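Local coordinates for protein halohydrin epoxidase A (PDB 4Z9F) that probably catalyses the interconversion of vicinal halohydrins and epoxides, releasing or taking up hydrogen halide, as a tetrameric enzyme related to the short-chain dehydrogenases, at residues 210-213 and 214-217; 16-19 and 20-24. The protein carries 1 engineered substitution. All coordinates share one frame; numbering follows the deposited sequence.

Overall arrangement
Both contacts are short-range, largely buried, and lie beside the parallel sheet on helices that pack against each other; R212 and P213 are exposed in interaction 1, E19 and R23 in interaction 2. Interaction 2 runs along helix 14-23 of the first beta-alpha-beta unit; interaction 1 forms the start of helix 213-224, the last before strand 235-238. They touch where A16 CB meets P213 O and A20 CB meets G217 CA, each at 3.4 Å. Interaction 1 is mainly ionic, with an exposed arginine whose guanidinium stacks on the carboxylate of a buried glutamate near a second subunit. Interaction 2 is backbone ladder, one threonine hydroxyl bonded to a carbonyl, and apolar packing.

Interaction 1: 210-213 and 214-217; sequences LGRP and DEMG
The guanidinium of R212 carries the carboxylate of E215 on one face and that of D214 at its edge. E215 CD sits over the centre of the R212 group, 3.6 Å above its plane, with the two planes only 22° apart, a stack of opposite charges. R212 NH1 to E215 OE1, 3.5 Å, is therefore purely electrostatic, with no N-H aimed at the oxygen. D214 is gripped side-on: R212 NE reaches OD2 at 2.9 Å and R212 NH2 reaches OD1 at 3.1 Å, both almost in the guanidinium plane. The D214 carboxylate gets there because its CG lies between backbone N and carbonyl carbon (chi1 66°), while R212 bends at chi3 (-56°), which turns its head to the two carboxylates of the first turn. A water accepts from R212 NH2 and donates to E215 OE1 (2.6 Å), an oxygen that also forms a salt bridge with R209. The other oxygen, E215 OE2, takes the backbone N of R212 on its anti lone pair in a nearly straight bond of 2.7 Å. Thus the buried carboxylate has partners at both oxygens and is fixed in rotation. R212 O in turn accepts from E215 N (2.9 Å) and M216 N, and P213 O receives G217 N. M216 turns inward to F238, I175 and P177, and P230 of a second subunit packs on E215. With R212 as N-cap, proline at N1 and the N3 glutamate bonded back to the N-cap amide, this is the reciprocal half of a capping box, opening helix 213-224, the last of the chain.

Interaction 2: 16-19 and 20-24; sequences AAVE and ALTRD
T22 OG1 folds back onto V18 O at 2.8 Å, while T22 N gives the same oxygen its regular helical bond at 3.1 Å. The two donors come from opposite faces of the carbonyl plane, so one oxygen is gripped twice. The threonine torsion makes this possible: OG1 stands beside its own backbone N (chi1 -69°), facing back along the helix, and CG2 takes the position anti to that nitrogen. L21 uses the same kind of first torsion, which lays CG and CD1 against A17 O, with CD1 4.4 Å from A17 CB; its N also bonds that oxygen at 2.9 Å. L21 and V18 pack onto V6 and V28 of the sheet; L21 also touches T221 of helix 213-224, which A17 and A20 face. On the outer side the charged atoms E19 OE1 and R23 NE remain 5.5 Å apart, too far for a salt bridge, though the opposite charges may still attract weakly. A20 N to A16 O and R23 N to E19 O continue the i to i+4 ladder. This amphipathic helix is the crossover of the first beta-alpha-beta unit of a Rossmann-like fold, between strands 3-6 and 27-30.

Interaction 1: 210-213 and 214-217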
loop_
_atom_site.group_PDB
_atom_site.type_symbol
_atom_site.label_atom_id
_atom_site.label_comp_id
_atom_site.label_asym_id
_atom_site.label_seq_id
_atom_site.Cartn_x
_atom_site.Cartn_y
_atom_site.Cartn_z
ATOM N N LEU C 210 8.227 -22.221 8.694
ATOM C CA LEU C 210 9.042 -21.583 7.670
ATOM C C LEU C 210 8.574 -21.990 6.277
ATOM O O LEU C 210 8.107 -23.109 6.056
ATOM C CB LEU C 210 10.507 -21.968 7.840
ATOM C CG LEU C 210 11.365 -21.212 8.864
ATOM C CD1 LEU C 210 10.619 -20.875 10.109
ATOM C CD2 LEU C 210 12.616 -22.025 9.182
ATOM N N GLY C 211 8.724 -21.072 5.326
ATOM C CA GLY C 211 8.533 -21.438 3.931
ATOM C C GLY C 211 9.631 -22.388 3.486
ATOM O O GLY C 211 10.798 -22.221 3.838
ATOM N N ARG C 212 9.248 -23.409 2.723
ATOM C CA ARG C 212 10.234 -24.392 2.288
ATOM C C ARG C 212 11.012 -23.918 1.066
ATOM O O ARG C 212 10.469 -23.212 0.210
ATOM C CB ARG C 212 9.558 -25.714 1.936
ATOM C CG ARG C 212 8.769 -26.335 3.045
ATOM C CD ARG C 212 8.442 -27.782 2.700
ATOM N NE ARG C 212 7.741 -27.884 1.428
ATOM C CZ ARG C 212 6.423 -27.888 1.298
ATOM N NH1 ARG C 212 5.647 -27.799 2.372
ATOM N NH2 ARG C 212 5.880 -27.977 0.089
ATOM N N PRO C 213 12.272 -24.350 0.935
ATOM C CA PRO C 213 13.010 -24.096 -0.316
ATOM C C PRO C 213 12.223 -24.450 -1.571
ATOM O O PRO C 213 12.209 -23.650 -2.517
ATOM C CB PRO C 213 14.263 -24.978 -0.159
ATOM C CG PRO C 213 14.450 -25.104 1.300
ATOM C CD PRO C 213 13.066 -25.144 1.891
ATOM N N ASP C 214 11.536 -25.603 -1.600
ATOM C CA ASP C 214 10.841 -26.007 -2.824
ATOM C C ASP C 214 9.613 -25.152 -3.092
ATOM O O ASP C 214 9.132 -25.109 -4.232
ATOM C CB ASP C 214 10.443 -27.492 -2.788
ATOM C CG ASP C 214 9.391 -27.813 -1.720
ATOM O OD1 ASP C 214 8.179 -27.667 -1.995
ATOM O OD2 ASP C 214 9.777 -28.243 -0.611
ATOM N N GLU C 215 9.103 -24.467 -2.069
ATOM C CA GLU C 215 7.981 -23.563 -2.268
ATOM C C GLU C 215 8.444 -22.264 -2.905
ATOM O O GLU C 215 7.753 -21.720 -3.771
ATOM C CB GLU C 215 7.279 -23.298 -0.937
ATOM C CG GLU C 215 6.630 -24.534 -0.364
ATOM C CD GLU C 215 5.980 -24.294 0.980
ATOM O OE1 GLU C 215 4.786 -24.629 1.130
ATOM O OE2 GLU C 215 6.672 -23.789 1.879
ATOM N N MET C 216 9.590 -21.744 -2.465
ATOM C CA MET C 216 10.218 -20.642 -3.181
ATOM C C MET C 216 10.567 -21.075 -4.593
ATOM O O MET C 216 10.401 -20.308 -5.550
ATOM C CB MET C 216 11.470 -20.171 -2.440
ATOM C CG MET C 216 12.267 -19.080 -3.147
ATOM S SD MET C 216 11.387 -17.514 -3.374
ATOM C CE MET C 216 11.559 -16.783 -1.749
ATOM N N GLY C 217 11.040 -22.311 -4.739
ATOM C CA GLY C 217 11.346 -22.809 -6.069
ATOM C C GLY C 217 10.130 -22.829 -6.968
ATOM O O GLY C 217 10.204 -22.420 -8.131
HETATM O O HOH W 1 3.459 -26.496 -0.085
#

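Interaction 2: 16-19 and 20-24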
loop_
_atom_site.group_PDB
_atom_site.type_symbol
_atom_site.label_atom_id
_atom_site.label_comp_id
_atom_site.label_asym_id
_atom_site.label_seq_id
_atom_site.Cartn_x
_atom_site.Cartn_y
_atom_site.Cartn_z
ATOM N N ALA C 16 17.528 -22.458 -3.613
ATOM C CA ALA C 16 16.185 -22.875 -4.003
ATOM C C ALA C 16 15.956 -22.662 -5.495
ATOM O O ALA C 16 15.345 -23.507 -6.163
ATOM C CB ALA C 16 15.138 -22.110 -3.183
ATOM N N ALA C 17 16.434 -21.535 -6.019
ATOM C CA ALA C 17 16.233 -21.206 -7.424
ATOM C C ALA C 17 17.048 -22.137 -8.315
ATOM O O ALA C 17 16.537 -22.675 -9.301
ATOM C CB ALA C 17 16.605 -19.747 -7.666
ATOM N N VAL C 18 18.318 -22.340 -7.969
ATOM C CA VAL C 18 19.190 -23.193 -8.774
ATOM C C VAL C 18 18.641 -24.614 -8.831
ATOM O O VAL C 18 18.616 -25.247 -9.895
ATOM C CB VAL C 18 20.629 -23.146 -8.221
ATOM C CG1 VAL C 18 21.503 -24.197 -8.903
ATOM C CG2 VAL C 18 21.218 -21.757 -8.396
ATOM N N GLU C 19 18.157 -25.130 -7.699
ATOM C CA GLU C 19 17.578 -26.469 -7.711
ATOM C C GLU C 19 16.272 -26.520 -8.493
ATOM O O GLU C 19 16.058 -27.446 -9.281
ATOM C CB GLU C 19 17.354 -26.974 -6.287
ATOM C CG GLU C 19 16.571 -28.285 -6.242
ATOM C CD GLU C 19 17.226 -29.348 -5.356
ATOM O OE1 GLU C 19 16.464 -30.140 -4.746
ATOM O OE2 GLU C 19 18.482 -29.385 -5.281
ATOM N N ALA C 20 15.369 -25.560 -8.278
ATOM C CA ALA C 20 14.066 -25.656 -8.927
ATOM C C ALA C 20 14.178 -25.501 -10.440
ATOM O O ALA C 20 13.534 -26.236 -11.193
ATOM C CB ALA C 20 13.116 -24.607 -8.361
ATOM N N LEU C 21 14.980 -24.544 -10.895
ATOM C CA LEU C 21 15.127 -24.325 -12.330
ATOM C C LEU C 21 15.832 -25.501 -12.998
ATOM O O LEU C 21 15.470 -25.888 -14.115
ATOM C CB LEU C 21 15.880 -23.018 -12.573
ATOM C CG LEU C 21 15.110 -21.771 -12.105
ATOM C CD1 LEU C 21 16.033 -20.578 -11.958
ATOM C CD2 LEU C 21 14.016 -21.493 -13.109
ATOM N N THR C 22 16.831 -26.086 -12.325
ATOM C CA THR C 22 17.518 -27.250 -12.883
ATOM C C THR C 22 16.551 -28.421 -13.051
ATOM O O THR C 22 16.506 -29.062 -14.107
ATOM C CB THR C 22 18.706 -27.652 -11.994
ATOM O OG1 THR C 22 19.735 -26.656 -12.061
ATOM C CG2 THR C 22 19.281 -28.984 -12.447
ATOM N N ARG C 23 15.745 -28.700 -12.020
ATOM C CA ARG C 23 14.755 -29.761 -12.119
ATOM C C ARG C 23 13.668 -29.428 -13.134
ATOM O O ARG C 23 13.030 -30.342 -13.667
ATOM C CB ARG C 23 14.158 -30.048 -10.733
ATOM C CG ARG C 23 12.809 -30.734 -10.713
ATOM C CD ARG C 23 12.522 -31.395 -9.363
ATOM N NE ARG C 23 12.307 -30.401 -8.310
ATOM C CZ ARG C 23 11.119 -29.905 -7.963
ATOM N NH1 ARG C 23 10.015 -30.305 -8.590
ATOM N NH2 ARG C 23 11.035 -28.995 -6.986
ATOM N N ASP C 24 13.468 -28.151 -13.442
ATOM C CA ASP C 24 12.471 -27.743 -14.417
ATOM C C ASP C 24 13.011 -27.746 -15.843
ATOM O O ASP C 24 12.288 -27.355 -16.767
ATOM C CB ASP C 24 11.938 -26.348 -14.059
ATOM C CG ASP C 24 10.636 -26.014 -14.769
ATOM O OD1 ASP C 24 10.408 -24.816 -15.050
ATOM O OD2 ASP C 24 9.837 -26.943 -15.037
#